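PDB 2JD4: laminin subunit ALPHA-1 from Mus musculus, which forms part of laminin-111 of basement membranes, where its C-terminal, metal-binding LG4-5 domains probably help anchor the protein to cell surfaces. Local coordinates for residues S242-L250 against L258-G266; Y208-R219 against S317-G328. The protein carries 4 engineered substitutions. All coordinates share one frame; numbering follows the deposited sequence.

Contact 1 of 2, residues S242-L250 against L258-G266; sequences SAKVDAIGL and LFHVNNGAG. With MG (magnesium ion), chain D.
Asn262 lies against Val245 at the end of the hairpin where the magnesium ion sits. Its CB faces Ala247 O across the strands, 3.9 Å away. CG is anti to the backbone N (chi1 -168°), which swings the amide beside Val245, the two side chains slanting past each other. At the tip, OD1 stands 3.4 Å from Val245 CG1, and ND2 is 3.8 Å from the same Val245 CG1. Asn262 OD1 also accepts the N-H of Gly264, with Gly264 N 2.7 Å away in the plane of the amide carbonyl, and closes an Asx turn; Gly266 N adds a weak bond to the same oxygen. An alanine here has no amide oxygen to receive Gly264 N, and the turn is likely to be freer to move, with a gap opened beside Val245. The segments belong to a beta hairpin in the beta-sandwich of a laminin G domain: strands 247-250 and 258-262 run antiparallel at 178°. Backbone bonds pair Ala247 with Asn262 and Gly249 with His260, two to each pair. Between them, Ile248 and Val261 lie side by side with Ile248 CG2 4.0 Å from Val261 CG2. On the same face Leu250 CD1 approaches Phe259 CD1 to 3.8 Å, and Gly249 O sits at the edge of that ring. Leu250 and Phe259 both reach Ala290 of strand 286-293. On the other face His260 bonds Thr269 through ND1 and Glu251 through NE2. Just before the first strand, Asp246 divides its carboxylate: OD2 binds the magnesium at 2.2 Å, as does OD2 of Asp319, whereas OD1 accepts a bond from a metal-bound water, 2.6 Å from Asp246 OD1, that also donates to Asn263 O.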
loop_
_atom_site.group_PDB
_atom_site.type_symbol
_atom_site.label_atom_id
_atom_site.label_comp_id
_atom_site.label_asym_id
_atom_site.label_seq_id
_atom_site.Cartn_x
_atom_site.Cartn_y
_atom_site.Cartn_z
ATOM N N SER A 242 4.126 21.573 -13.629
ATOM C CA SER A 242 5.450 22.154 -13.817
ATOM C C SER A 242 5.399 23.453 -13.010
ATOM O O SER A 242 4.323 23.878 -12.591
ATOM C CB SER A 242 5.693 22.481 -15.288
ATOM O OG SER A 242 4.797 23.487 -15.732
ATOM N N ALA A 243 6.548 24.080 -12.788
ATOM C CA ALA A 243 6.579 25.329 -12.038
ATOM C C ALA A 243 6.117 26.477 -12.941
ATOM O O ALA A 243 6.067 27.633 -12.519
ATOM C CB ALA A 243 7.993 25.594 -11.517
ATOM N N LYS A 244 5.772 26.144 -14.180
ATOM C CA LYS A 244 5.321 27.138 -15.147
ATOM C C LYS A 244 3.827 27.060 -15.467
ATOM O O LYS A 244 2.994 27.450 -14.643
ATOM C CB LYS A 244 6.134 27.017 -16.442
ATOM C CG LYS A 244 7.627 27.237 -16.254
ATOM C CD LYS A 244 8.377 27.107 -17.572
ATOM C CE LYS A 244 9.877 27.252 -17.369
ATOM N NZ LYS A 244 10.236 28.576 -16.789
ATOM N N VAL A 245 3.495 26.550 -16.655
ATOM C CA VAL A 245 2.104 26.455 -17.101
ATOM C C VAL A 245 1.546 25.029 -17.292
ATOM O O VAL A 245 0.485 24.688 -16.759
ATOM C CB VAL A 245 1.917 27.235 -18.428
ATOM C CG1 VAL A 245 0.458 27.193 -18.869
ATOM C CG2 VAL A 245 2.379 28.682 -18.252
ATOM N N ASP A 246 2.248 24.207 -18.064
ATOM C CA ASP A 246 1.809 22.835 -18.328
ATOM C C ASP A 246 1.481 22.045 -17.052
ATOM O O ASP A 246 2.320 21.930 -16.155
ATOM C CB ASP A 246 2.884 22.103 -19.136
ATOM C CG ASP A 246 2.974 22.603 -20.572
ATOM O OD1 ASP A 246 2.486 23.719 -20.845
ATOM O OD2 ASP A 246 3.534 21.881 -21.419
ATOM N N ALA A 247 0.269 21.495 -16.985
ATOM C CA ALA A 247 -0.157 20.720 -15.816
ATOM C C ALA A 247 -1.523 20.050 -15.979
ATOM O O ALA A 247 -2.298 20.402 -16.871
ATOM C CB ALA A 247 -0.183 21.622 -14.586
ATOM N N ILE A 248 -1.801 19.070 -15.117
ATOM C CA ILE A 248 -3.088 18.372 -15.111
ATOM C C ILE A 248 -3.540 18.216 -13.658
ATOM O O ILE A 248 -2.709 18.157 -12.752
ATOM C CB ILE A 248 -3.012 16.966 -15.757
ATOM C CG1 ILE A 248 -2.176 16.021 -14.892
ATOM C CG2 ILE A 248 -2.411 17.067 -17.155
ATOM C CD1 ILE A 248 -2.267 14.570 -15.334
ATOM N N GLY A 249 -4.850 18.158 -13.439
ATOM C CA GLY A 249 -5.367 18.016 -12.086
ATOM C C GLY A 249 -6.714 17.320 -12.015
ATOM O O GLY A 249 -7.510 17.398 -12.950
ATOM N N LEU A 250 -6.958 16.631 -10.900
ATOM C CA LEU A 250 -8.209 15.914 -10.658
ATOM C C LEU A 250 -8.624 16.294 -9.233
ATOM O O LEU A 250 -7.843 16.127 -8.293
ATOM C CB LEU A 250 -7.970 14.406 -10.752
ATOM C CG LEU A 250 -9.140 13.489 -11.112
ATOM C CD1 LEU A 250 -9.615 13.798 -12.525
ATOM C CD2 LEU A 250 -8.692 12.029 -11.021
ATOM N N LEU A 258 -13.791 17.401 -11.152
ATOM C CA LEU A 258 -13.214 18.214 -12.215
ATOM C C LEU A 258 -11.872 17.651 -12.669
ATOM O O LEU A 258 -11.039 17.249 -11.849
ATOM C CB LEU A 258 -13.006 19.651 -11.735
ATOM C CG LEU A 258 -14.176 20.350 -11.044
ATOM C CD1 LEU A 258 -13.767 21.767 -10.649
ATOM C CD2 LEU A 258 -15.384 20.375 -11.970
ATOM N N PHE A 259 -11.679 17.629 -13.984
ATOM C CA PHE A 259 -10.453 17.145 -14.604
ATOM C C PHE A 259 -9.924 18.303 -15.453
ATOM O O PHE A 259 -10.479 18.601 -16.510
ATOM C CB PHE A 259 -10.774 15.921 -15.474
ATOM C CG PHE A 259 -9.599 15.372 -16.243
ATOM C CD1 PHE A 259 -8.317 15.392 -15.709
ATOM C CD2 PHE A 259 -9.795 14.772 -17.482
ATOM C CE1 PHE A 259 -7.248 14.821 -16.395
ATOM C CE2 PHE A 259 -8.735 14.195 -18.180
ATOM C CZ PHE A 259 -7.458 14.218 -17.636
ATOM N N HIS A 260 -8.875 18.968 -14.967
ATOM C CA HIS A 260 -8.276 20.105 -15.670
ATOM C C HIS A 260 -7.013 19.695 -16.403
ATOM O O HIS A 260 -6.249 18.859 -15.929
ATOM C CB HIS A 260 -7.885 21.216 -14.694
ATOM C CG HIS A 260 -8.979 21.633 -13.764
ATOM N ND1 HIS A 260 -10.108 22.298 -14.189
ATOM C CD2 HIS A 260 -9.104 21.496 -12.421
ATOM C CE1 HIS A 260 -10.883 22.551 -13.150
ATOM N NE2 HIS A 260 -10.296 22.074 -12.065
ATOM N N VAL A 261 -6.780 20.313 -17.552
ATOM C CA VAL A 261 -5.589 20.031 -18.333
ATOM C C VAL A 261 -5.123 21.319 -19.004
ATOM O O VAL A 261 -5.942 22.111 -19.468
ATOM C CB VAL A 261 -5.878 18.970 -19.418
ATOM C CG1 VAL A 261 -4.733 18.908 -20.415
ATOM C CG2 VAL A 261 -6.074 17.607 -18.767
ATOM N N ASN A 262 -3.812 21.540 -19.029
ATOM C CA ASN A 262 -3.261 22.728 -19.677
ATOM C C ASN A 262 -2.012 22.345 -20.455
ATOM O O ASN A 262 -0.992 21.977 -19.869
ATOM C CB ASN A 262 -2.908 23.809 -18.653
ATOM C CG ASN A 262 -2.620 25.150 -19.307
ATOM O OD1 ASN A 262 -1.891 25.219 -20.295
ATOM N ND2 ASN A 262 -3.190 26.221 -18.758
ATOM N N ASN A 263 -2.103 22.435 -21.778
ATOM C CA ASN A 263 -0.996 22.091 -22.660
ATOM C C ASN A 263 -0.183 23.318 -23.070
ATOM O O ASN A 263 0.579 23.281 -24.039
ATOM C CB ASN A 263 -1.537 21.380 -23.901
ATOM C CG ASN A 263 -2.331 20.131 -23.553
ATOM O OD1 ASN A 263 -1.837 19.248 -22.855
ATOM N ND2 ASN A 263 -3.565 20.053 -24.040
ATOM N N GLY A 264 -0.348 24.405 -22.320
ATOM C CA GLY A 264 0.386 25.622 -22.612
ATOM C C GLY A 264 -0.412 26.688 -23.342
ATOM O O GLY A 264 0.124 27.748 -23.665
ATOM N N ALA A 265 -1.690 26.418 -23.593
ATOM C CA ALA A 265 -2.549 27.369 -24.295
ATOM C C ALA A 265 -3.779 27.737 -23.481
ATOM O O ALA A 265 -4.698 28.371 -23.996
ATOM C CB ALA A 265 -2.978 26.792 -25.633
ATOM N N GLY A 266 -3.800 27.337 -22.213
ATOM C CA GLY A 266 -4.938 27.645 -21.367
ATOM C C GLY A 266 -5.583 26.406 -20.776
ATOM O O GLY A 266 -5.461 25.312 -21.321
HETATM MG MG MG D . 4.375 22.515 -23.379
HETATM O O HOH W 1 3.371 24.488 -23.116
HETATM O O HOH W 2 2.822 21.965 -24.792
HETATM O O HOH W 3 5.994 22.980 -22.308
#

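Contact 2 of 2, residues Y208-R219 against S317-G328. With MG (magnesium ion), chain D.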
loop_
_atom_site.group_PDB
_atom_site.type_symbol
_atom_site.label_atom_id
_atom_site.label_comp_id
_atom_site.label_asym_id
_atom_site.label_seq_id
_atom_site.Cartn_x
_atom_site.Cartn_y
_atom_site.Cartn_z
ATOM N N TYR A 208 -0.981 15.036 2.390
ATOM C CA TYR A 208 -0.871 14.529 1.019
ATOM C C TYR A 208 0.205 13.451 0.917
ATOM O O TYR A 208 0.911 13.157 1.884
ATOM C CB TYR A 208 -0.458 15.684 0.102
ATOM C CG TYR A 208 0.862 16.278 0.541
ATOM C CD1 TYR A 208 2.068 15.765 0.073
ATOM C CD2 TYR A 208 0.907 17.263 1.524
ATOM C CE1 TYR A 208 3.284 16.207 0.578
ATOM C CE2 TYR A 208 2.120 17.713 2.036
ATOM C CZ TYR A 208 3.300 17.179 1.565
ATOM O OH TYR A 208 4.500 17.584 2.106
ATOM N N ALA A 209 0.334 12.880 -0.276
ATOM C CA ALA A 209 1.361 11.882 -0.553
ATOM C C ALA A 209 1.984 12.302 -1.882
ATOM O O ALA A 209 1.260 12.599 -2.831
ATOM C CB ALA A 209 0.750 10.502 -0.674
ATOM N N ALA A 210 3.314 12.355 -1.939
ATOM C CA ALA A 210 4.018 12.740 -3.171
ATOM C C ALA A 210 4.838 11.565 -3.714
ATOM O O ALA A 210 5.632 10.961 -2.987
ATOM C CB ALA A 210 4.927 13.946 -2.910
ATOM N N LEU A 211 4.640 11.256 -4.993
ATOM C CA LEU A 211 5.317 10.138 -5.662
ATOM C C LEU A 211 6.140 10.542 -6.900
ATOM O O LEU A 211 5.872 11.563 -7.538
ATOM C CB LEU A 211 4.274 9.099 -6.097
ATOM C CG LEU A 211 3.601 8.172 -5.074
ATOM C CD1 LEU A 211 3.159 8.933 -3.849
ATOM C CD2 LEU A 211 2.416 7.490 -5.742
ATOM N N VAL A 212 7.119 9.709 -7.244
ATOM C CA VAL A 212 7.982 9.934 -8.405
ATOM C C VAL A 212 8.793 11.217 -8.267
ATOM O O VAL A 212 8.551 12.209 -8.962
ATOM C CB VAL A 212 7.165 10.006 -9.711
ATOM C CG1 VAL A 212 8.100 9.869 -10.911
ATOM C CG2 VAL A 212 6.110 8.909 -9.736
ATOM N N LYS A 213 9.765 11.187 -7.363
ATOM C CA LYS A 213 10.610 12.345 -7.113
ATOM C C LYS A 213 11.434 12.751 -8.336
ATOM O O LYS A 213 11.749 13.927 -8.512
ATOM C CB LYS A 213 11.537 12.066 -5.927
ATOM C CG LYS A 213 12.273 13.291 -5.418
ATOM C CD LYS A 213 13.070 12.973 -4.163
ATOM C CE LYS A 213 13.743 14.217 -3.600
ATOM N NZ LYS A 213 14.507 13.920 -2.355
ATOM N N GLU A 214 11.780 11.785 -9.183
ATOM C CA GLU A 214 12.573 12.090 -10.372
ATOM C C GLU A 214 11.758 12.830 -11.437
ATOM O O GLU A 214 12.319 13.375 -12.392
ATOM C CB GLU A 214 13.182 10.811 -10.968
ATOM C CG GLU A 214 12.186 9.818 -11.553
ATOM C CD GLU A 214 11.510 8.954 -10.504
ATOM O OE1 GLU A 214 10.801 8.001 -10.897
ATOM O OE2 GLU A 214 11.682 9.222 -9.293
ATOM N N GLY A 215 10.438 12.843 -11.272
ATOM C CA GLY A 215 9.581 13.542 -12.216
ATOM C C GLY A 215 8.801 12.665 -13.176
ATOM O O GLY A 215 9.312 11.660 -13.674
ATOM N N TYR A 216 7.557 13.051 -13.440
ATOM C CA TYR A 216 6.701 12.309 -14.356
ATOM C C TYR A 216 6.353 13.220 -15.530
ATOM O O TYR A 216 6.072 14.405 -15.340
ATOM C CB TYR A 216 5.410 11.865 -13.652
ATOM C CG TYR A 216 4.607 10.854 -14.450
ATOM C CD1 TYR A 216 4.996 9.511 -14.500
ATOM C CD2 TYR A 216 3.501 11.247 -15.203
ATOM C CE1 TYR A 216 4.305 8.587 -15.286
ATOM C CE2 TYR A 216 2.804 10.332 -15.994
ATOM C CZ TYR A 216 3.213 9.003 -16.032
ATOM O OH TYR A 216 2.540 8.099 -16.823
ATOM N N LYS A 217 6.381 12.669 -16.741
ATOM C CA LYS A 217 6.064 13.441 -17.942
ATOM C C LYS A 217 4.734 12.989 -18.535
ATOM O O LYS A 217 4.641 11.894 -19.088
ATOM C CB LYS A 217 7.166 13.265 -18.993
ATOM C CG LYS A 217 8.539 13.743 -18.552
ATOM C CD LYS A 217 9.577 13.486 -19.635
ATOM C CE LYS A 217 10.970 13.855 -19.160
ATOM N NZ LYS A 217 11.995 13.587 -20.205
ATOM N N VAL A 218 3.710 13.830 -18.432
ATOM C CA VAL A 218 2.398 13.482 -18.960
ATOM C C VAL A 218 2.428 13.363 -20.484
ATOM O O VAL A 218 1.934 12.387 -21.051
ATOM C CB VAL A 218 1.341 14.525 -18.548
ATOM C CG1 VAL A 218 0.002 14.182 -19.159
ATOM C CG2 VAL A 218 1.226 14.567 -17.021
ATOM N N ARG A 219 3.007 14.362 -21.141
ATOM C CA ARG A 219 3.112 14.374 -22.595
ATOM C C ARG A 219 1.742 14.389 -23.275
ATOM O O ARG A 219 0.828 15.073 -22.821
ATOM C CB ARG A 219 3.927 13.168 -23.078
ATOM C CG ARG A 219 5.228 12.964 -22.312
ATOM C CD ARG A 219 6.209 14.104 -22.520
ATOM N NE ARG A 219 7.086 13.882 -23.667
ATOM C CZ ARG A 219 7.971 12.893 -23.750
ATOM N NH1 ARG A 219 8.103 12.024 -22.756
ATOM N NH2 ARG A 219 8.730 12.773 -24.831
ATOM N N SER A 317 0.697 18.610 -25.931
ATOM C CA SER A 317 1.549 17.964 -24.940
ATOM C C SER A 317 1.588 18.688 -23.599
ATOM O O SER A 317 1.837 19.891 -23.535
ATOM C CB SER A 317 2.973 17.828 -25.485
ATOM O OG SER A 317 3.850 17.286 -24.510
ATOM N N ALA A 318 1.316 17.950 -22.526
ATOM C CA ALA A 318 1.370 18.517 -21.183
ATOM C C ALA A 318 2.790 18.206 -20.747
ATOM O O ALA A 318 3.078 17.130 -20.217
ATOM C CB ALA A 318 0.372 17.835 -20.269
ATOM N N ASP A 319 3.682 19.153 -20.992
ATOM C CA ASP A 319 5.081 18.955 -20.671
ATOM C C ASP A 319 5.434 19.116 -19.210
ATOM O O ASP A 319 6.044 20.104 -18.807
ATOM C CB ASP A 319 5.934 19.873 -21.541
ATOM C CG ASP A 319 5.721 19.610 -23.017
ATOM O OD1 ASP A 319 6.029 18.485 -23.471
ATOM O OD2 ASP A 319 5.224 20.512 -23.715
ATOM N N THR A 320 5.033 18.127 -18.418
ATOM C CA THR A 320 5.333 18.119 -16.998
ATOM C C THR A 320 6.603 17.298 -16.855
ATOM O O THR A 320 6.989 16.567 -17.767
ATOM C CB THR A 320 4.221 17.431 -16.176
ATOM O OG1 THR A 320 4.223 16.023 -16.447
ATOM C CG2 THR A 320 2.859 18.008 -16.533
ATOM N N ASN A 321 7.249 17.429 -15.708
ATOM C CA ASN A 321 8.467 16.692 -15.408
ATOM C C ASN A 321 8.578 16.902 -13.916
ATOM O O ASN A 321 9.605 17.355 -13.407
ATOM C CB ASN A 321 9.668 17.315 -16.128
ATOM C CG ASN A 321 10.829 16.349 -16.265
ATOM O OD1 ASN A 321 11.878 16.692 -16.811
ATOM N ND2 ASN A 321 10.645 15.128 -15.770
ATOM N N ASP A 322 7.495 16.560 -13.221
ATOM C CA ASP A 322 7.414 16.765 -11.786
ATOM C C ASP A 322 6.743 15.620 -11.031
ATOM O O ASP A 322 6.190 14.702 -11.633
ATOM C CB ASP A 322 6.667 18.072 -11.541
ATOM C CG ASP A 322 7.296 19.242 -12.285
ATOM O OD1 ASP A 322 7.951 20.079 -11.638
ATOM O OD2 ASP A 322 7.147 19.314 -13.520
ATOM N N PRO A 323 6.805 15.658 -9.689
ATOM C CA PRO A 323 6.194 14.606 -8.871
ATOM C C PRO A 323 4.675 14.563 -8.974
ATOM O O PRO A 323 4.035 15.524 -9.403
ATOM C CB PRO A 323 6.662 14.952 -7.452
ATOM C CG PRO A 323 7.966 15.657 -7.688
ATOM C CD PRO A 323 7.637 16.545 -8.859
ATOM N N ILE A 324 4.106 13.432 -8.580
ATOM C CA ILE A 324 2.664 13.255 -8.598
ATOM C C ILE A 324 2.157 13.451 -7.174
ATOM O O ILE A 324 2.508 12.688 -6.273
ATOM C CB ILE A 324 2.273 11.835 -9.064
ATOM C CG1 ILE A 324 2.774 11.587 -10.490
ATOM C CG2 ILE A 324 0.757 11.668 -9.005
ATOM C CD1 ILE A 324 2.518 10.171 -10.982
ATOM N N TYR A 325 1.339 14.476 -6.975
ATOM C CA TYR A 325 0.785 14.754 -5.657
ATOM C C TYR A 325 -0.591 14.129 -5.522
ATOM O O TYR A 325 -1.480 14.383 -6.332
ATOM C CB TYR A 325 0.735 16.268 -5.408
ATOM C CG TYR A 325 2.079 16.816 -4.976
ATOM C CD1 TYR A 325 3.086 17.073 -5.909
ATOM C CD2 TYR A 325 2.383 16.965 -3.621
ATOM C CE1 TYR A 325 4.372 17.454 -5.498
ATOM C CE2 TYR A 325 3.657 17.344 -3.200
ATOM C CZ TYR A 325 4.649 17.582 -4.145
ATOM O OH TYR A 325 5.919 17.920 -3.729
ATOM N N VAL A 326 -0.752 13.295 -4.495
ATOM C CA VAL A 326 -2.016 12.604 -4.265
ATOM C C VAL A 326 -2.729 13.036 -2.989
ATOM O O VAL A 326 -2.137 13.062 -1.916
ATOM C CB VAL A 326 -1.795 11.075 -4.192
ATOM C CG1 VAL A 326 -3.134 10.371 -4.099
ATOM C CG2 VAL A 326 -1.004 10.596 -5.411
ATOM N N GLY A 327 -4.006 13.383 -3.117
ATOM C CA GLY A 327 -4.786 13.783 -1.954
ATOM C C GLY A 327 -4.588 15.196 -1.430
ATOM O O GLY A 327 -5.203 15.571 -0.424
ATOM N N GLY A 328 -3.744 15.980 -2.098
ATOM C CA GLY A 328 -3.486 17.348 -1.660
ATOM C C GLY A 328 -2.081 17.801 -2.021
ATOM O O GLY A 328 -1.399 17.141 -2.804
HETATM MG MG MG D . 4.375 22.515 -23.379
HETATM O O HOH W 2 2.822 21.965 -24.792
HETATM O O HOH W 3 5.994 22.980 -22.308
HETATM O O HOH W 1 3.371 24.488 -23.116
#
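Ala209 and Val326 are hydrogen-bonded partners in an antiparallel pairing within the laminin G beta-sandwich, a fold built from two packed sheets. Among the backbone bonds, Val326 N reaches Ala209 O at 2.7 Å and is nearly straight (170°), and Leu211 and Ile324 repeat the reciprocal pattern. The first segment then turns a corner through a type I turn from Val212 to Gly215. Beyond it, Asn321 and Asp322 both face Tyr216 in a classic beta bulge, and Arg219 and Ala318 exchange two further bonds. Arg219 N and Thr320 N come to Ala318 O from opposite faces of its carbonyl plane. A hydroxyl bridges the interval between these pairings: Thr320 OG1, held between its own backbone N and carbonyl carbon (chi1 70°), donates to Tyr216 O at 2.7 Å. The same Thr320 OG1 accepts from Val218 N at 3.0 Å, so that one hydroxyl ties down the facing backbone on both sides of Lys217. Apolar contacts gather on both faces. Ala210 CB sits over one face of the Tyr325 ring in a CH-pi contact, offset toward the rim and 3.6 Å from Tyr325 CE2. The Tyr208 ring lies alongside, its plane turned 46° from that of Tyr325, while Tyr208 OH bonds Asp369. Ile324 sends CD1 over one face of the Tyr216 ring, 4.1 Å from Tyr216 CG, and the same CD1 also meets Val212 CG2. Strand 235-241 backs this cluster through Leu238 and Ile240. Metal coordination comes last: Asp319 OD2 binds the magnesium ion at 2.2 Å, and a hydrogen bond holds the other oxygen, Asp319 OD1 accepting from Ser317 OG at 2.7 Å, the hydroxyl approaching from above the carboxylate plane.

Overall arrangement
Both contacts lie in the second laminin G domain, their centres about 12 Å apart. Along the chain, 208-219 comes first, the hairpin of contact 1 (242-250, then 258-266) follows, and 317-328 returns to close contact 2 around it. Strand 235-241 lies between them, pairing with strand 247-253 on one side and strand 322-326 on the other, so both contacts belong to one run of neighbouring strands. They meet at the magnesium site, to which each contributes one aspartate; Asp246 OD2 also probably accepts a hydrogen bond from Asp319 N at 2.8 Å. The ion thus ties together loops that are distant in sequence at one rim of the sandwich.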